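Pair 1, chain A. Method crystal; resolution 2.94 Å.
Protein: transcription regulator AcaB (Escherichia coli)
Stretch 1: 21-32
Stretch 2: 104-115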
# COMPACT_ATOMS: atom_id res chain seq x y z
N PRO A 21 20.39 3.37 -6.96
CA PRO A 21 20.13 2.02 -6.46
C PRO A 21 18.71 1.56 -6.71
O PRO A 21 17.74 2.31 -6.53
CB PRO A 21 20.43 2.13 -4.96
CG PRO A 21 20.29 3.58 -4.65
CD PRO A 21 20.67 4.33 -5.88
N VAL A 22 18.58 0.30 -7.11
CA VAL A 22 17.29 -0.36 -7.30
C VAL A 22 17.41 -1.74 -6.67
O VAL A 22 18.26 -2.54 -7.08
CB VAL A 22 16.88 -0.48 -8.77
CG1 VAL A 22 15.51 -1.14 -8.89
CG2 VAL A 22 16.86 0.89 -9.43
N PHE A 23 16.55 -2.03 -5.71
CA PHE A 23 16.54 -3.31 -5.01
C PHE A 23 15.47 -4.20 -5.64
O PHE A 23 14.28 -3.86 -5.62
CB PHE A 23 16.27 -3.10 -3.52
CG PHE A 23 16.60 -4.29 -2.67
CD1 PHE A 23 17.92 -4.64 -2.44
CD2 PHE A 23 15.59 -5.02 -2.07
CE1 PHE A 23 18.23 -5.73 -1.64
CE2 PHE A 23 15.89 -6.11 -1.27
CZ PHE A 23 17.22 -6.46 -1.05
N LYS A 24 15.89 -5.33 -6.18
CA LYS A 24 14.99 -6.29 -6.79
C LYS A 24 14.88 -7.53 -5.90
O LYS A 24 15.88 -7.99 -5.35
CB LYS A 24 15.47 -6.68 -8.19
CG LYS A 24 15.61 -5.48 -9.13
CD LYS A 24 16.20 -5.85 -10.48
CE LYS A 24 16.33 -4.62 -11.37
NZ LYS A 24 16.99 -4.90 -12.68
N GLN A 25 13.67 -8.05 -5.78
CA GLN A 25 13.30 -8.94 -4.69
C GLN A 25 12.10 -9.74 -5.13
O GLN A 25 11.20 -9.21 -5.78
CB GLN A 25 12.98 -8.17 -3.40
CG GLN A 25 12.32 -9.02 -2.32
CD GLN A 25 11.76 -8.21 -1.16
OE1 GLN A 25 11.46 -7.02 -1.30
NE2 GLN A 25 11.62 -8.85 -0.00
N VAL A 26 12.09 -11.03 -4.80
CA VAL A 26 10.95 -11.89 -5.09
C VAL A 26 10.11 -12.00 -3.82
O VAL A 26 10.62 -12.36 -2.76
CB VAL A 26 11.41 -13.28 -5.56
CG1 VAL A 26 10.27 -14.28 -5.47
CG2 VAL A 26 11.94 -13.21 -6.98
N LEU A 27 8.83 -11.69 -3.95
CA LEU A 27 7.94 -11.54 -2.80
C LEU A 27 6.80 -12.54 -2.96
O LEU A 27 5.93 -12.36 -3.81
CB LEU A 27 7.41 -10.11 -2.68
CG LEU A 27 6.23 -9.90 -1.73
CD1 LEU A 27 6.62 -10.14 -0.28
CD2 LEU A 27 5.72 -8.49 -1.89
N LYS A 28 6.82 -13.60 -2.16
CA LYS A 28 5.75 -14.58 -2.23
C LYS A 28 4.59 -14.14 -1.36
O LYS A 28 4.79 -13.63 -0.25
CB LYS A 28 6.26 -15.97 -1.83
CG LYS A 28 5.21 -16.88 -1.24
CD LYS A 28 5.79 -18.18 -0.72
CE LYS A 28 6.24 -19.03 -1.88
NZ LYS A 28 6.51 -20.44 -1.52
N VAL A 29 3.38 -14.34 -1.86
CA VAL A 29 2.16 -13.88 -1.22
C VAL A 29 1.19 -15.05 -1.17
O VAL A 29 0.89 -15.65 -2.21
CB VAL A 29 1.55 -12.68 -1.96
CG1 VAL A 29 0.25 -12.28 -1.32
CG2 VAL A 29 2.52 -11.50 -1.97
N ASN A 30 0.71 -15.37 0.02
CA ASN A 30 -0.10 -16.57 0.22
C ASN A 30 -1.59 -16.30 0.02
O ASN A 30 -2.25 -16.98 -0.77
CB ASN A 30 0.12 -17.12 1.63
CG ASN A 30 1.52 -17.68 1.82
OD1 ASN A 30 2.09 -18.28 0.91
ND2 ASN A 30 2.08 -17.47 3.01
N SER A 31 -2.12 -15.29 0.70
CA SER A 31 -3.55 -15.05 0.77
C SER A 31 -4.06 -14.39 -0.51
O SER A 31 -3.36 -13.60 -1.14
CB SER A 31 -3.90 -14.19 1.98
OG SER A 31 -3.24 -12.93 1.91
N LEU A 32 -5.30 -14.72 -0.87
CA LEU A 32 -5.90 -14.11 -2.05
C LEU A 32 -6.15 -12.63 -1.86
O LEU A 32 -6.15 -11.86 -2.83
CB LEU A 32 -7.21 -14.83 -2.40
CG LEU A 32 -8.05 -14.19 -3.52
CD1 LEU A 32 -7.35 -14.31 -4.87
CD2 LEU A 32 -9.44 -14.82 -3.56
N GLY A 104 -1.52 -23.96 5.08
CA GLY A 104 -1.06 -23.91 3.72
C GLY A 104 -2.01 -23.09 2.87
O GLY A 104 -3.13 -22.76 3.28
N TYR A 105 -1.57 -22.74 1.67
CA TYR A 105 -2.41 -22.03 0.73
C TYR A 105 -2.35 -22.73 -0.62
O TYR A 105 -1.27 -23.07 -1.10
CB TYR A 105 -2.00 -20.56 0.62
CG TYR A 105 -2.54 -19.73 1.77
CD1 TYR A 105 -1.87 -19.69 2.98
CD2 TYR A 105 -3.72 -19.02 1.64
CE1 TYR A 105 -2.36 -18.94 4.04
CE2 TYR A 105 -4.22 -18.27 2.69
CZ TYR A 105 -3.54 -18.24 3.89
OH TYR A 105 -4.02 -17.50 4.94
N THR A 106 -3.53 -22.95 -1.21
CA THR A 106 -3.64 -23.78 -2.40
C THR A 106 -2.95 -23.17 -3.61
O THR A 106 -2.62 -23.90 -4.55
CB THR A 106 -5.11 -24.04 -2.72
OG1 THR A 106 -5.79 -22.79 -2.91
CG2 THR A 106 -5.78 -24.80 -1.57
N ASN A 107 -2.72 -21.86 -3.63
CA ASN A 107 -2.04 -21.20 -4.74
C ASN A 107 -1.40 -19.90 -4.28
O ASN A 107 -1.96 -18.82 -4.47
CB ASN A 107 -3.01 -20.95 -5.90
CG ASN A 107 -2.31 -20.38 -7.14
OD1 ASN A 107 -1.46 -21.04 -7.73
ND2 ASN A 107 -2.67 -19.16 -7.52
N PRO A 108 -0.23 -19.97 -3.66
CA PRO A 108 0.54 -18.75 -3.43
C PRO A 108 1.21 -18.32 -4.72
O PRO A 108 1.48 -19.13 -5.61
CB PRO A 108 1.58 -19.16 -2.37
CG PRO A 108 1.22 -20.57 -1.96
CD PRO A 108 0.45 -21.16 -3.10
N ASN A 109 1.50 -17.03 -4.81
CA ASN A 109 2.19 -16.48 -5.98
C ASN A 109 3.43 -15.72 -5.55
O ASN A 109 3.52 -15.19 -4.44
CB ASN A 109 1.26 -15.56 -6.80
CG ASN A 109 0.09 -16.30 -7.42
OD1 ASN A 109 0.04 -17.53 -7.41
ND2 ASN A 109 -0.87 -15.55 -7.96
N GLU A 110 4.40 -15.66 -6.46
CA GLU A 110 5.63 -14.93 -6.27
C GLU A 110 5.67 -13.76 -7.25
O GLU A 110 5.44 -13.96 -8.45
CB GLU A 110 6.85 -15.83 -6.48
CG GLU A 110 7.08 -16.82 -5.35
CD GLU A 110 8.26 -17.73 -5.61
OE1 GLU A 110 8.81 -18.28 -4.64
OE2 GLU A 110 8.62 -17.89 -6.80
N TYR A 111 5.92 -12.57 -6.74
CA TYR A 111 6.01 -11.37 -7.57
C TYR A 111 7.44 -10.83 -7.54
O TYR A 111 8.01 -10.63 -6.46
CB TYR A 111 5.04 -10.29 -7.09
CG TYR A 111 3.59 -10.71 -7.05
CD1 TYR A 111 3.04 -11.30 -5.92
CD2 TYR A 111 2.76 -10.51 -8.15
CE1 TYR A 111 1.71 -11.68 -5.88
CE2 TYR A 111 1.43 -10.88 -8.12
CZ TYR A 111 0.92 -11.47 -6.98
OH TYR A 111 -0.41 -11.85 -6.95
N THR A 112 8.00 -10.60 -8.72
CA THR A 112 9.28 -9.92 -8.85
C THR A 112 9.02 -8.42 -8.82
O THR A 112 8.38 -7.87 -9.73
CB THR A 112 9.99 -10.32 -10.14
OG1 THR A 112 10.26 -11.72 -10.13
CG2 THR A 112 11.30 -9.56 -10.27
N ILE A 113 9.51 -7.75 -7.78
CA ILE A 113 9.28 -6.32 -7.59
C ILE A 113 10.63 -5.64 -7.50
O ILE A 113 11.60 -6.21 -6.98
CB ILE A 113 8.44 -6.03 -6.33
CG1 ILE A 113 9.22 -6.35 -5.06
CG2 ILE A 113 7.15 -6.83 -6.36
CD1 ILE A 113 8.44 -6.08 -3.79
N GLU A 114 10.70 -4.42 -8.03
CA GLU A 114 11.87 -3.58 -7.85
C GLU A 114 11.50 -2.38 -6.98
O GLU A 114 10.38 -1.86 -7.05
CB GLU A 114 12.43 -3.09 -9.19
CG GLU A 114 12.27 -4.07 -10.33
CD GLU A 114 12.54 -3.42 -11.68
OE1 GLU A 114 13.18 -4.06 -12.53
OE2 GLU A 114 12.11 -2.26 -11.86
N ILE A 115 12.46 -1.95 -6.18
CA ILE A 115 12.22 -0.98 -5.12
C ILE A 115 13.18 0.18 -5.36
O ILE A 115 14.39 0.05 -5.14
CB ILE A 115 12.40 -1.60 -3.73
CG1 ILE A 115 11.17 -2.44 -3.39
CG2 ILE A 115 12.57 -0.52 -2.68
CD1 ILE A 115 11.46 -3.69 -2.59

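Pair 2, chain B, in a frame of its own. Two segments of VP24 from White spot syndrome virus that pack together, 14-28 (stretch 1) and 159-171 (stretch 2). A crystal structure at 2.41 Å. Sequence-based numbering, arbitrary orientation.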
# COMPACT_ATOMS: atom_id res chain seq x y z
N TYR B 14 11.61 -21.38 6.96
CA TYR B 14 10.21 -21.81 6.88
C TYR B 14 9.25 -20.70 7.37
O TYR B 14 8.86 -20.69 8.54
CB TYR B 14 9.99 -23.10 7.69
CG TYR B 14 8.63 -23.73 7.47
CD1 TYR B 14 8.46 -24.70 6.49
CD2 TYR B 14 7.53 -23.35 8.22
CE1 TYR B 14 7.21 -25.28 6.27
CE2 TYR B 14 6.28 -23.92 8.01
CZ TYR B 14 6.14 -24.89 7.04
OH TYR B 14 4.90 -25.46 6.82
N PRO B 15 8.87 -19.78 6.47
CA PRO B 15 8.11 -18.58 6.86
C PRO B 15 6.68 -18.87 7.29
O PRO B 15 6.00 -19.71 6.68
CB PRO B 15 8.13 -17.73 5.60
CG PRO B 15 8.34 -18.71 4.47
CD PRO B 15 9.20 -19.79 5.03
N VAL B 16 6.21 -18.17 8.31
CA VAL B 16 4.85 -18.36 8.79
C VAL B 16 4.10 -17.03 8.92
O VAL B 16 2.91 -17.00 9.24
CB VAL B 16 4.84 -19.14 10.14
CG1 VAL B 16 5.11 -20.63 9.91
CG2 VAL B 16 5.86 -18.55 11.12
N GLU B 17 4.81 -15.93 8.66
CA GLU B 17 4.19 -14.59 8.65
C GLU B 17 4.57 -13.77 7.42
O GLU B 17 5.60 -14.01 6.79
CB GLU B 17 4.59 -13.79 9.89
CG GLU B 17 3.63 -13.92 11.05
CD GLU B 17 4.35 -14.36 12.31
OE1 GLU B 17 3.65 -14.74 13.27
OE2 GLU B 17 5.60 -14.33 12.35
N SER B 18 3.74 -12.78 7.12
CA SER B 18 4.00 -11.83 6.05
C SER B 18 5.10 -10.87 6.42
O SER B 18 5.31 -10.58 7.59
CB SER B 18 2.75 -11.04 5.71
OG SER B 18 1.71 -11.92 5.34
N GLU B 19 5.79 -10.34 5.42
CA GLU B 19 6.82 -9.35 5.66
C GLU B 19 6.98 -8.45 4.44
O GLU B 19 6.73 -8.87 3.31
CB GLU B 19 8.13 -10.06 6.02
CG GLU B 19 9.24 -9.12 6.43
CD GLU B 19 10.46 -9.85 6.96
OE1 GLU B 19 10.41 -11.10 7.10
OE2 GLU B 19 11.47 -9.17 7.26
N ILE B 20 7.35 -7.20 4.68
CA ILE B 20 7.66 -6.26 3.62
C ILE B 20 9.15 -6.27 3.31
O ILE B 20 9.98 -6.23 4.21
CB ILE B 20 7.24 -4.84 4.01
CG1 ILE B 20 5.72 -4.75 4.16
CG2 ILE B 20 7.65 -3.87 2.95
CD1 ILE B 20 4.98 -4.83 2.86
N ILE B 21 9.47 -6.35 2.02
CA ILE B 21 10.83 -6.35 1.49
C ILE B 21 11.07 -5.00 0.83
O ILE B 21 10.39 -4.66 -0.14
CB ILE B 21 11.02 -7.49 0.43
CG1 ILE B 21 10.59 -8.85 1.01
CG2 ILE B 21 12.44 -7.55 -0.08
CD1 ILE B 21 11.22 -9.18 2.34
N ASN B 22 12.00 -4.20 1.34
CA ASN B 22 12.26 -2.89 0.76
C ASN B 22 13.57 -2.90 -0.03
O ASN B 22 14.64 -3.11 0.54
CB ASN B 22 12.30 -1.80 1.85
CG ASN B 22 10.96 -1.61 2.55
OD1 ASN B 22 9.99 -1.15 1.94
ND2 ASN B 22 10.89 -1.96 3.83
N LEU B 23 13.46 -2.68 -1.34
CA LEU B 23 14.60 -2.69 -2.24
C LEU B 23 14.70 -1.38 -3.02
O LEU B 23 13.74 -0.61 -3.11
CB LEU B 23 14.50 -3.85 -3.22
CG LEU B 23 14.44 -5.27 -2.65
CD1 LEU B 23 14.36 -6.25 -3.79
CD2 LEU B 23 15.66 -5.55 -1.77
N THR B 24 15.86 -1.16 -3.62
CA THR B 24 16.08 0.02 -4.45
C THR B 24 16.11 -0.35 -5.93
O THR B 24 16.66 -1.39 -6.29
CB THR B 24 17.38 0.73 -4.03
OG1 THR B 24 17.23 1.19 -2.68
CG2 THR B 24 17.64 1.92 -4.90
N ILE B 25 15.49 0.47 -6.78
CA ILE B 25 15.49 0.22 -8.22
C ILE B 25 15.65 1.51 -9.03
O ILE B 25 15.24 2.59 -8.59
CB ILE B 25 14.19 -0.46 -8.72
CG1 ILE B 25 12.98 0.44 -8.46
CG2 ILE B 25 14.00 -1.87 -8.13
CD1 ILE B 25 11.65 -0.19 -8.82
N ASN B 26 16.22 1.38 -10.22
CA ASN B 26 16.34 2.51 -11.14
C ASN B 26 15.66 2.23 -12.48
O ASN B 26 15.71 1.12 -12.99
CB ASN B 26 17.81 2.86 -11.39
CG ASN B 26 18.50 3.39 -10.14
OD1 ASN B 26 18.16 4.46 -9.64
ND2 ASN B 26 19.47 2.64 -9.64
N GLY B 27 15.02 3.25 -13.05
CA GLY B 27 14.53 3.16 -14.41
C GLY B 27 15.67 3.13 -15.42
O GLY B 27 16.69 3.79 -15.22
N VAL B 28 15.50 2.35 -16.48
CA VAL B 28 16.43 2.33 -17.60
C VAL B 28 15.71 2.67 -18.90
O VAL B 28 14.97 1.84 -19.43
CB VAL B 28 17.09 0.95 -17.77
CG1 VAL B 28 18.08 0.98 -18.93
CG2 VAL B 28 17.77 0.51 -16.49
N ASN B 159 15.49 11.59 -12.97
CA ASN B 159 14.28 11.21 -12.25
C ASN B 159 14.05 9.69 -12.19
O ASN B 159 12.91 9.25 -12.05
CB ASN B 159 13.07 11.91 -12.90
CG ASN B 159 12.81 11.43 -14.33
OD1 ASN B 159 13.51 10.56 -14.85
ND2 ASN B 159 11.78 11.98 -14.96
N ARG B 160 15.11 8.91 -12.30
CA ARG B 160 14.96 7.46 -12.47
C ARG B 160 15.02 6.64 -11.17
O ARG B 160 14.82 5.43 -11.21
CB ARG B 160 16.04 6.94 -13.41
CG ARG B 160 17.44 6.98 -12.83
CD ARG B 160 18.46 6.53 -13.85
NE ARG B 160 19.55 5.77 -13.24
CZ ARG B 160 20.78 6.23 -13.06
NH1 ARG B 160 21.09 7.46 -13.46
NH2 ARG B 160 21.69 5.45 -12.49
N HIS B 161 15.29 7.28 -10.04
CA HIS B 161 15.54 6.55 -8.81
C HIS B 161 14.27 6.22 -8.03
O HIS B 161 13.51 7.12 -7.68
CB HIS B 161 16.49 7.34 -7.93
CG HIS B 161 17.11 6.52 -6.84
ND1 HIS B 161 17.77 5.34 -7.08
CD2 HIS B 161 17.17 6.72 -5.50
CE1 HIS B 161 18.22 4.85 -5.94
NE2 HIS B 161 17.86 5.67 -4.96
N TYR B 162 14.04 4.93 -7.75
CA TYR B 162 12.84 4.52 -7.04
C TYR B 162 13.11 3.54 -5.90
O TYR B 162 14.12 2.83 -5.89
CB TYR B 162 11.81 3.91 -8.02
CG TYR B 162 11.12 5.02 -8.76
CD1 TYR B 162 11.69 5.61 -9.90
CD2 TYR B 162 9.92 5.54 -8.29
CE1 TYR B 162 11.07 6.68 -10.56
CE2 TYR B 162 9.30 6.59 -8.92
CZ TYR B 162 9.87 7.16 -10.06
OH TYR B 162 9.21 8.21 -10.65
N LEU B 163 12.19 3.54 -4.94
CA LEU B 163 12.21 2.62 -3.80
C LEU B 163 11.05 1.67 -3.97
O LEU B 163 9.93 2.09 -4.22
CB LEU B 163 12.10 3.37 -2.48
CG LEU B 163 13.07 4.55 -2.34
CD1 LEU B 163 12.81 5.36 -1.06
CD2 LEU B 163 14.49 4.00 -2.36
N LEU B 164 11.33 0.38 -3.86
CA LEU B 164 10.34 -0.64 -4.13
C LEU B 164 9.96 -1.37 -2.85
O LEU B 164 10.82 -1.87 -2.13
CB LEU B 164 10.89 -1.64 -5.16
CG LEU B 164 10.11 -2.93 -5.43
CD1 LEU B 164 8.77 -2.65 -6.12
CD2 LEU B 164 10.95 -3.91 -6.26
N SER B 165 8.66 -1.43 -2.56
CA SER B 165 8.17 -2.23 -1.46
C SER B 165 7.41 -3.44 -1.98
O SER B 165 6.48 -3.30 -2.76
CB SER B 165 7.25 -1.42 -0.55
OG SER B 165 8.00 -0.60 0.32
N MET B 166 7.82 -4.63 -1.54
CA MET B 166 7.08 -5.84 -1.88
C MET B 166 6.60 -6.52 -0.61
O MET B 166 7.35 -6.65 0.35
CB MET B 166 7.94 -6.82 -2.69
CG MET B 166 8.50 -6.24 -3.97
SD MET B 166 9.33 -7.48 -5.00
CE MET B 166 10.82 -7.80 -4.04
N ARG B 167 5.35 -6.99 -0.60
CA ARG B 167 4.90 -7.79 0.52
C ARG B 167 4.97 -9.27 0.20
O ARG B 167 4.38 -9.73 -0.77
CB ARG B 167 3.48 -7.40 0.95
CG ARG B 167 3.01 -8.23 2.14
CD ARG B 167 1.65 -7.77 2.69
NE ARG B 167 1.00 -8.82 3.48
CZ ARG B 167 0.47 -8.63 4.69
NH1 ARG B 167 0.53 -7.43 5.28
NH2 ARG B 167 -0.12 -9.65 5.33
N PHE B 168 5.71 -10.00 1.02
CA PHE B 168 5.80 -11.45 0.94
C PHE B 168 4.86 -12.11 1.94
O PHE B 168 4.76 -11.66 3.08
CB PHE B 168 7.23 -11.95 1.22
CG PHE B 168 8.21 -11.68 0.12
CD1 PHE B 168 7.89 -10.85 -0.95
CD2 PHE B 168 9.48 -12.25 0.16
CE1 PHE B 168 8.83 -10.59 -1.96
CE2 PHE B 168 10.41 -12.01 -0.84
CZ PHE B 168 10.08 -11.18 -1.91
N SER B 169 4.19 -13.18 1.53
CA SER B 169 3.42 -13.97 2.48
C SER B 169 3.54 -15.47 2.17
O SER B 169 3.85 -15.85 1.05
CB SER B 169 1.95 -13.51 2.49
OG SER B 169 1.37 -13.63 1.22
N PRO B 170 3.32 -16.32 3.18
CA PRO B 170 3.49 -17.76 2.97
C PRO B 170 2.39 -18.37 2.11
O PRO B 170 1.25 -17.92 2.19
CB PRO B 170 3.42 -18.34 4.39
CG PRO B 170 3.56 -17.17 5.31
CD PRO B 170 2.99 -16.01 4.58
N GLY B 171 2.73 -19.38 1.32
CA GLY B 171 1.71 -20.17 0.66
C GLY B 171 1.45 -19.73 -0.76
O GLY B 171 2.17 -18.88 -1.31
O HOH W 1 11.55 0.54 -0.15

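What separates the two contacts most sharply? It is the way polar side chains meet on one face of the ladder. In pair 1 that face carries Lys A24, Val A26 and Lys A28 against Glu A114, Thr A112 and Glu A110, and opposite charges lie near each other without close contact between the charged groups: Lys A24 NZ lies 3.9 Å from Glu A114 OE1, a long salt bridge, while Lys A28 NZ and Glu A110 OE1, 4.4 Å apart, are beyond one. In pair 2 the matched position of Lys A28 is Asn B22 and that of Glu A110 is Ser B165, and these short side chains make a direct hydrogen bond, Ser B165 OG donating to Asn B22 OD1 at 2.6 Å. A water also donates to Asn B22 OD1 (3.1 Å) and, weakly, to Leu B164 O (3.2 Å).

What geometry do they share? Each is a pair of antiparallel strands, with N-to-C directions 153° apart in pair 1 and 154° in pair 2, and 14 central residues superpose with an RMSD of 0.5 Å. Backbone hydrogen bonds come in twos at alternate positions. Leu A27 N reaches Tyr A111 O at 2.8 Å and Tyr A111 N reaches Leu A27 O at 2.9 Å; at the matching positions Ile B21 N reaches Met B166 O at 2.7 Å and Met B166 N reaches Ile B21 O at 2.9 Å. Between these rungs the strands draw closer, and CA-H...O contacts form, such as Val A26 CA to Tyr A111 O at 3.5 Å and its counterpart Ile B20 CA to Met B166 O at 3.3 Å.

How is the other face filled? Leu A27 and Ile B21 match, as do Ile A113 and Phe B168, but the packing changes with the partner. Leu A27 CD2 meets Ile A113 CD1 at 4.1 Å, aliphatic against aliphatic. Ile B21 instead places CG1 3.5 Å from the centroid of the Phe B168 ring, almost along the ring normal, so the aromatic face receives a CH group. An aromatic residue of pair 1 sits one rung along: Tyr A111, matched by Met B166, presents its ring edge to Val A29, with CG2 of Val A29 4.0 Å from CD1 of Tyr A111. In pair 2 the same space is served by the flexible methionine, whose CE lies 3.9 Å from Leu B23 CD1.

Where do the ladders part? Past Val A29, pair 1 leaves the strand. Asn A30 lays its CB over one face of Tyr A105, 3.9 Å from the ring centroid, and Asn A30 OD1 approaches Pro A108 CB at 3.4 Å. Pair 2 continues the ladder: Thr B24 and Leu B163, the matches of Asn A30 and Pro A108, form a non-hydrogen-bonded pair, and Ile B25 N then bonds to Tyr B162 O at 2.9 Å. Beyond it, His B161 ND1 donates to Asn B26 OD1 at 2.7 Å.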